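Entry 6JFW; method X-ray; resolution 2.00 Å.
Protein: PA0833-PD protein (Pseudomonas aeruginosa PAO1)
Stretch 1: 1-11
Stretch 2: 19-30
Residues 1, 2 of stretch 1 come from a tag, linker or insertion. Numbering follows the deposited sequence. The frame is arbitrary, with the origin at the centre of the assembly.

Stretch 1, residues 1-11: GSDKQEAELRR
Stretch 2, residues 19-30: EVQRQGDDIKLI

A helix that includes Asp-3 to Arg-11 and continues beyond packs on a β-hairpin whose strands, 19-23 and 26-30 (the second also runs on), are joined by a type II' turn from Gln-23 to Asp-26; Gly-24 takes its positive phi (60°/-124°). Helical residues lie near phi/psi -65°/-40°, strand residues mostly near -110°/130°. The helix axis runs 160° to the first strand (closest approach 8.8 Å) and 15° to the second (9.6 Å). Nearest CA pairs set the register: Ser-2 CA to Asp-25 CA, 7.7 Å; Glu-6 CA to Ile-27 CA, 6.9 Å; Arg-10 CA to Val-20 CA, 6.3 Å. The contact buries 496 Å², both sides summed; Val-20, Arg-22 and Ile-27 cover the most, and their CA-to-CB bonds all point toward the helix.

Val-20 (chi1 t) covers 80 Å². Its CB lies over one face of the Arg-10 guanidinium, 3.8 Å from NH1, while its O accepts weak hydrogen bonds from Arg-10 NH1 (3.0 Å) and NH2 (3.1 Å).

Arg-22 (78 Å²) folds through chi1-chi3 t, p, p, bringing its guanidinium to Ser-2 and Glu-6. Glu-6, extended with chi1 and chi2 both t, meets its edge: OE1 forms a salt bridge with Arg-22 NH1 at 2.5 Å and also accepts from Arg-22 NE at 3.0 Å. Arg-22 NH2 donates to OG of the tag residue Ser-2 (3.0 Å, 159°). Glu-6 OE2 is bound by Arg-10 NH2 (2.8 Å) and NE (3.0 Å), so one carboxylate links two arginines, one through each oxygen.

Ile-27 (chi1 m, chi2 t; 64 Å²) forms the buried apolar part together with Leu-9 and Leu-29. Its CD1 lies 3.7 Å from Glu-6 CB, using that side chain's aliphatic base, and its CG2 is 4.3 Å from Leu-9 CD1. Leu-9 (m, t) also places CD1 4.3 Å from Leu-29 CD2; branched hydrocarbon suits this buried, uncharged layer.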

ATOM      1  N   GLY A   1     -14.348   4.666 -11.588  1.00 38.24           N
ATOM      2  CA  GLY A   1     -13.432   4.612 -12.709  1.00 31.67           C
ATOM      3  C   GLY A   1     -13.822   3.638 -13.807  1.00 44.45           C
ATOM      4  O   GLY A   1     -14.996   3.557 -14.170  1.00 48.43           O
ATOM      5  N   SER A   2     -12.860   2.876 -14.330  1.00 44.06           N
ATOM      6  CA  SER A   2     -11.488   2.820 -13.824  1.00 34.13           C
ATOM      7  C   SER A   2     -10.685   4.092 -14.099  1.00 29.14           C
ATOM      8  O   SER A   2      -9.865   4.498 -13.275  1.00 23.15           O
ATOM      9  CB  SER A   2     -10.765   1.615 -14.430  1.00 37.83           C
ATOM     10  OG  SER A   2      -9.582   1.306 -13.715  1.00 35.52           O
ATOM     11  N   ASP A   3     -10.944   4.725 -15.246  1.00 28.40           N
ATOM     12  CA  ASP A   3     -10.251   5.963 -15.587  1.00 30.42           C
ATOM     13  C   ASP A   3     -10.528   7.058 -14.565  1.00 23.96           C
ATOM     14  O   ASP A   3      -9.638   7.844 -14.223  1.00 17.16           O
ATOM     15  CB  ASP A   3     -10.672   6.441 -16.977  1.00 29.84           C
ATOM     16  CG  ASP A   3     -10.382   5.431 -18.055  1.00 50.91           C
ATOM     17  OD1 ASP A   3      -9.668   4.449 -17.771  1.00 61.93           O
ATOM     18  OD2 ASP A   3     -10.858   5.631 -19.191  1.00 59.34           O
ATOM     19  N   LYS A   4     -11.764   7.125 -14.073  1.00 18.93           N
ATOM     20  CA  LYS A   4     -12.170   8.248 -13.239  1.00 23.04           C
ATOM     21  C   LYS A   4     -11.549   8.157 -11.850  1.00 19.74           C
ATOM     22  O   LYS A   4     -11.012   9.145 -11.335  1.00 14.08           O
ATOM     23  CB  LYS A   4     -13.693   8.308 -13.158  1.00 26.74           C
ATOM     24  CG  LYS A   4     -14.246   9.619 -12.641  1.00 30.61           C
ATOM     25  CD  LYS A   4     -15.705   9.769 -13.035  1.00 38.77           C
ATOM     26  CE  LYS A   4     -16.428  10.750 -12.133  1.00 41.10           C
ATOM     27  NZ  LYS A   4     -16.488  10.245 -10.734  1.00 42.26           N
ATOM     28  N   GLN A   5     -11.604   6.976 -11.229  1.00 13.62           N
ATOM     29  CA  GLN A   5     -10.961   6.816  -9.930  1.00 18.98           C
ATOM     30  C   GLN A   5      -9.459   7.039 -10.031  1.00 11.51           C
ATOM     31  O   GLN A   5      -8.856   7.650  -9.141  1.00 11.23           O
ATOM     32  CB  GLN A   5     -11.254   5.436  -9.339  1.00 18.68           C
ATOM     33  CG  GLN A   5     -10.682   5.271  -7.932  1.00 15.89           C
ATOM     34  CD  GLN A   5     -11.041   3.948  -7.288  1.00 19.35           C
ATOM     35  OE1 GLN A   5     -11.384   2.983  -7.970  1.00 15.94           O
ATOM     36  NE2 GLN A   5     -10.968   3.900  -5.963  1.00 14.37           N
ATOM     37  N   GLU A   6      -8.837   6.559 -11.113  1.00 12.15           N
ATOM     38  CA  GLU A   6      -7.398   6.754 -11.275  1.00 18.84           C
ATOM     39  C   GLU A   6      -7.045   8.235 -11.289  1.00 16.55           C
ATOM     40  O   GLU A   6      -6.088   8.663 -10.631  1.00 13.60           O
ATOM     41  CB  GLU A   6      -6.896   6.083 -12.555  1.00 22.46           C
ATOM     42  CG  GLU A   6      -5.373   6.114 -12.654  1.00 19.28           C
ATOM     43  CD  GLU A   6      -4.843   5.894 -14.058  1.00 31.78           C
ATOM     44  OE1 GLU A   6      -5.610   5.429 -14.928  1.00 31.76           O
ATOM     45  OE2 GLU A   6      -3.652   6.191 -14.290  1.00 38.29           O
ATOM     46  N   ALA A   7      -7.811   9.037 -12.032  1.00 13.96           N
ATOM     47  CA  ALA A   7      -7.540  10.470 -12.085  1.00 17.43           C
ATOM     48  C   ALA A   7      -7.796  11.129 -10.737  1.00 16.97           C
ATOM     49  O   ALA A   7      -7.058  12.036 -10.333  1.00 20.55           O
ATOM     50  CB  ALA A   7      -8.387  11.126 -13.175  1.00 16.97           C
ATOM     51  N   GLU A   8      -8.837  10.691 -10.029  1.00 15.34           N
ATOM     52  CA  GLU A   8      -9.091  11.222  -8.695  1.00 15.90           C
ATOM     53  C   GLU A   8      -7.976  10.843  -7.730  1.00 15.35           C
ATOM     54  O   GLU A   8      -7.576  11.650  -6.883  1.00 14.88           O
ATOM     55  CB  GLU A   8     -10.439  10.723  -8.186  1.00 22.21           C
ATOM     56  CG  GLU A   8     -11.606  11.615  -8.539  1.00 34.26           C
ATOM     57  CD  GLU A   8     -12.933  10.915  -8.371  1.00 54.85           C
ATOM     58  OE1 GLU A   8     -13.733  10.921  -9.330  1.00 50.61           O
ATOM     59  OE2 GLU A   8     -13.176  10.342  -7.289  1.00 58.45           O
ATOM     60  N   LEU A   9      -7.456   9.620  -7.846  1.00 12.48           N
ATOM     61  CA  LEU A   9      -6.369   9.197  -6.971  1.00 14.73           C
ATOM     62  C   LEU A   9      -5.088   9.967  -7.261  1.00 12.54           C
ATOM     63  O   LEU A   9      -4.385  10.379  -6.331  1.00 14.48           O
ATOM     64  CB  LEU A   9      -6.144   7.692  -7.108  1.00 10.28           C
ATOM     65  CG  LEU A   9      -7.197   6.862  -6.376  1.00 16.39           C
ATOM     66  CD1 LEU A   9      -7.106   5.395  -6.753  1.00 13.50           C
ATOM     67  CD2 LEU A   9      -7.039   7.046  -4.878  1.00 18.69           C
ATOM     68  N   ARG A  10      -4.770  10.177  -8.541  1.00 11.02           N
ATOM     69  CA  ARG A  10      -3.570  10.935  -8.884  1.00 12.17           C
ATOM     70  C   ARG A  10      -3.618  12.339  -8.299  1.00 16.95           C
ATOM     71  O   ARG A  10      -2.607  12.844  -7.797  1.00 13.71           O
ATOM     72  CB  ARG A  10      -3.394  10.996 -10.401  1.00 15.09           C
ATOM     73  CG  ARG A  10      -2.817   9.724 -10.969  1.00 17.15           C
ATOM     74  CD  ARG A  10      -2.480   9.826 -12.444  1.00 20.62           C
ATOM     75  NE  ARG A  10      -2.262   8.489 -12.983  1.00 23.68           N
ATOM     76  CZ  ARG A  10      -1.154   7.780 -12.795  1.00 16.90           C
ATOM     77  NH1 ARG A  10      -0.146   8.286 -12.095  1.00 19.08           N
ATOM     78  NH2 ARG A  10      -1.054   6.563 -13.307  1.00 24.68           N
ATOM     79  N   ARG A  11      -4.787  12.978  -8.339  1.00 13.58           N
ATOM     80  CA  ARG A  11      -4.911  14.315  -7.774  1.00 13.58           C
ATOM     81  C   ARG A  11      -4.698  14.295  -6.265  1.00 14.51           C
ATOM     82  O   ARG A  11      -3.908  15.080  -5.728  1.00 19.55           O
ATOM     83  CB  ARG A  11      -6.277  14.905  -8.121  1.00 21.16           C
ATOM     84  CG  ARG A  11      -6.382  16.387  -7.824  1.00 25.04           C
ATOM     85  CD  ARG A  11      -7.112  17.125  -8.930  1.00 27.39           C
ATOM     86  NE  ARG A  11      -7.076  18.569  -8.719  1.00 32.30           N
ATOM     87  CZ  ARG A  11      -6.514  19.436  -9.555  1.00 33.61           C
ATOM     88  NH1 ARG A  11      -5.945  19.011 -10.675  1.00 28.49           N
ATOM     89  NH2 ARG A  11      -6.527  20.731  -9.272  1.00 29.42           N
ATOM     90  N   GLU A  19       2.881   6.622  -5.110  1.00 19.32           N
ATOM     91  CA  GLU A  19       2.838   6.494  -6.558  1.00 17.71           C
ATOM     92  C   GLU A  19       1.587   5.741  -6.989  1.00 20.71           C
ATOM     93  O   GLU A  19       1.167   4.779  -6.344  1.00 15.27           O
ATOM     94  CB  GLU A  19       4.075   5.774  -7.094  1.00 24.79           C
ATOM     95  CG  GLU A  19       5.369   6.174  -6.437  1.00 30.50           C
ATOM     96  CD  GLU A  19       6.455   5.173  -6.702  1.00 48.05           C
ATOM     97  OE1 GLU A  19       7.516   5.264  -6.054  1.00 52.55           O
ATOM     98  OE2 GLU A  19       6.240   4.296  -7.565  1.00 53.50           O
ATOM     99  N   VAL A  20       1.008   6.192  -8.095  1.00 15.59           N
ATOM    100  CA  VAL A  20      -0.192   5.604  -8.671  1.00 14.27           C
ATOM    101  C   VAL A  20       0.200   5.001 -10.010  1.00 16.46           C
ATOM    102  O   VAL A  20       0.717   5.707 -10.884  1.00 17.00           O
ATOM    103  CB  VAL A  20      -1.303   6.650  -8.845  1.00 17.40           C
ATOM    104  CG1 VAL A  20      -2.558   6.011  -9.408  1.00 14.10           C
ATOM    105  CG2 VAL A  20      -1.582   7.348  -7.520  1.00 20.91           C
ATOM    106  N   GLN A  21      -0.033   3.703 -10.170  1.00 11.53           N
ATOM    107  CA  GLN A  21       0.312   3.003 -11.399  1.00  9.19           C
ATOM    108  C   GLN A  21      -0.930   2.398 -12.029  1.00 14.85           C
ATOM    109  O   GLN A  21      -1.690   1.684 -11.365  1.00 13.67           O
ATOM    110  CB  GLN A  21       1.348   1.908 -11.153  1.00 14.83           C
ATOM    111  CG  GLN A  21       2.602   2.396 -10.475  1.00 21.81           C
ATOM    112  CD  GLN A  21       3.718   1.379 -10.539  1.00 32.77           C
ATOM    113  OE1 GLN A  21       3.485   0.197 -10.795  1.00 25.81           O
ATOM    114  NE2 GLN A  21       4.944   1.832 -10.311  1.00 28.97           N
ATOM    115  N   ARG A  22      -1.128   2.702 -13.306  1.00 16.30           N
ATOM    116  CA  ARG A  22      -2.076   1.984 -14.143  1.00 15.38           C
ATOM    117  C   ARG A  22      -1.432   0.680 -14.597  1.00 19.40           C
ATOM    118  O   ARG A  22      -0.352   0.694 -15.196  1.00 14.81           O
ATOM    119  CB  ARG A  22      -2.467   2.838 -15.344  1.00 16.53           C
ATOM    120  CG  ARG A  22      -3.042   2.044 -16.489  1.00 20.02           C
ATOM    121  CD  ARG A  22      -4.382   1.491 -16.089  1.00 19.60           C
ATOM    122  NE  ARG A  22      -5.216   2.553 -15.549  1.00 21.23           N
ATOM    123  CZ  ARG A  22      -6.456   2.380 -15.118  1.00 28.94           C
ATOM    124  NH1 ARG A  22      -7.140   3.409 -14.645  1.00 33.66           N
ATOM    125  NH2 ARG A  22      -7.012   1.177 -15.162  1.00 29.26           N
ATOM    126  N   GLN A  23      -2.090  -0.444 -14.315  1.00 16.75           N
ATOM    127  CA  GLN A  23      -1.537  -1.771 -14.592  1.00 20.50           C
ATOM    128  C   GLN A  23      -2.630  -2.592 -15.275  1.00 20.12           C
ATOM    129  O   GLN A  23      -3.302  -3.407 -14.636  1.00 22.07           O
ATOM    130  CB  GLN A  23      -1.034  -2.421 -13.300  1.00 16.77           C
ATOM    131  CG  GLN A  23      -0.263  -3.715 -13.490  1.00 24.46           C
ATOM    132  CD  GLN A  23       0.996  -3.537 -14.318  1.00 32.34           C
ATOM    133  OE1 GLN A  23       1.706  -2.538 -14.189  1.00 26.65           O
ATOM    134  NE2 GLN A  23       1.280  -4.511 -15.173  1.00 28.09           N
ATOM    135  N   GLY A  24      -2.800  -2.372 -16.573  1.00 19.47           N
ATOM    136  CA  GLY A  24      -3.876  -3.026 -17.298  1.00 23.92           C
ATOM    137  C   GLY A  24      -5.217  -2.643 -16.706  1.00 27.05           C
ATOM    138  O   GLY A  24      -5.553  -1.459 -16.578  1.00 18.46           O
ATOM    139  N   ASP A  25      -5.997  -3.654 -16.321  1.00 22.36           N
ATOM    140  CA  ASP A  25      -7.299  -3.411 -15.713  1.00 26.59           C
ATOM    141  C   ASP A  25      -7.189  -2.807 -14.318  1.00 28.03           C
ATOM    142  O   ASP A  25      -8.163  -2.222 -13.834  1.00 25.36           O
ATOM    143  CB  ASP A  25      -8.096  -4.718 -15.642  1.00 28.55           C
ATOM    144  CG  ASP A  25      -8.378  -5.309 -17.010  1.00 44.54           C
ATOM    145  OD1 ASP A  25      -8.501  -4.533 -17.981  1.00 40.62           O
ATOM    146  OD2 ASP A  25      -8.474  -6.550 -17.117  1.00 44.31           O
ATOM    147  N   ASP A  26      -6.034  -2.924 -13.671  1.00 16.28           N
ATOM    148  CA  ASP A  26      -5.888  -2.618 -12.256  1.00 17.13           C
ATOM    149  C   ASP A  26      -5.247  -1.254 -12.025  1.00 20.72           C
ATOM    150  O   ASP A  26      -4.560  -0.699 -12.886  1.00 14.93           O
ATOM    151  CB  ASP A  26      -5.046  -3.690 -11.559  1.00 23.79           C
ATOM    152  CG  ASP A  26      -5.638  -5.075 -11.688  1.00 31.02           C
ATOM    153  OD1 ASP A  26      -6.821  -5.185 -12.070  1.00 35.40           O
ATOM    154  OD2 ASP A  26      -4.918  -6.055 -11.402  1.00 35.06           O
ATOM    155  N   ILE A  27      -5.481  -0.727 -10.824  1.00 15.80           N
ATOM    156  CA  ILE A  27      -4.772   0.431 -10.295  1.00 10.09           C
ATOM    157  C   ILE A  27      -3.945  -0.040  -9.109  1.00 11.37           C
ATOM    158  O   ILE A  27      -4.462  -0.733  -8.224  1.00 15.41           O
ATOM    159  CB  ILE A  27      -5.739   1.551  -9.873  1.00 14.52           C
ATOM    160  CG1 ILE A  27      -6.623   1.974 -11.047  1.00 21.17           C
ATOM    161  CG2 ILE A  27      -4.968   2.743  -9.315  1.00 14.83           C
ATOM    162  CD1 ILE A  27      -7.675   2.999 -10.674  1.00 20.82           C
ATOM    163  N   LYS A  28      -2.667   0.323  -9.092  1.00 13.40           N
ATOM    164  CA  LYS A  28      -1.768  -0.031  -8.002  1.00 14.07           C
ATOM    165  C   LYS A  28      -1.227   1.235  -7.356  1.00 13.27           C
ATOM    166  O   LYS A  28      -0.770   2.147  -8.054  1.00 14.04           O
ATOM    167  CB  LYS A  28      -0.611  -0.902  -8.494  1.00 15.62           C
ATOM    168  CG  LYS A  28       0.421  -1.204  -7.420  1.00 22.03           C
ATOM    169  CD  LYS A  28       1.669  -1.822  -8.017  1.00 25.37           C
ATOM    170  CE  LYS A  28       1.424  -3.242  -8.482  1.00 28.22           C
ATOM    171  NZ  LYS A  28       2.589  -3.760  -9.247  1.00 38.54           N
ATOM    172  N   LEU A  29      -1.278   1.285  -6.030  1.00 10.95           N
ATOM    173  CA  LEU A  29      -0.743   2.394  -5.252  1.00 12.41           C
ATOM    174  C   LEU A  29       0.479   1.905  -4.487  1.00 17.34           C
ATOM    175  O   LEU A  29       0.375   0.980  -3.675  1.00 16.34           O
ATOM    176  CB  LEU A  29      -1.801   2.943  -4.295  1.00 12.93           C
ATOM    177  CG  LEU A  29      -3.137   3.278  -4.961  1.00 19.01           C
ATOM    178  CD1 LEU A  29      -4.251   3.370  -3.937  1.00 20.07           C
ATOM    179  CD2 LEU A  29      -3.023   4.572  -5.743  1.00 21.42           C
ATOM    180  N   ILE A  30       1.632   2.515  -4.756  1.00 13.27           N
ATOM    181  CA  ILE A  30       2.874   2.201  -4.056  1.00 13.67           C
ATOM    182  C   ILE A  30       3.033   3.188  -2.912  1.00 14.52           C
ATOM    183  O   ILE A  30       3.139   4.399  -3.137  1.00 12.88           O
ATOM    184  CB  ILE A  30       4.093   2.269  -4.989  1.00 21.49           C
ATOM    185  CG1 ILE A  30       3.876   1.423  -6.241  1.00 23.41           C
ATOM    186  CG2 ILE A  30       5.347   1.823  -4.237  1.00 19.05           C
ATOM    187  CD1 ILE A  30       3.919  -0.042  -5.989  1.00 31.26           C
TER
HETATM  188  O   HOH W   1      -9.991  -1.283 -15.383  1.00 37.71           O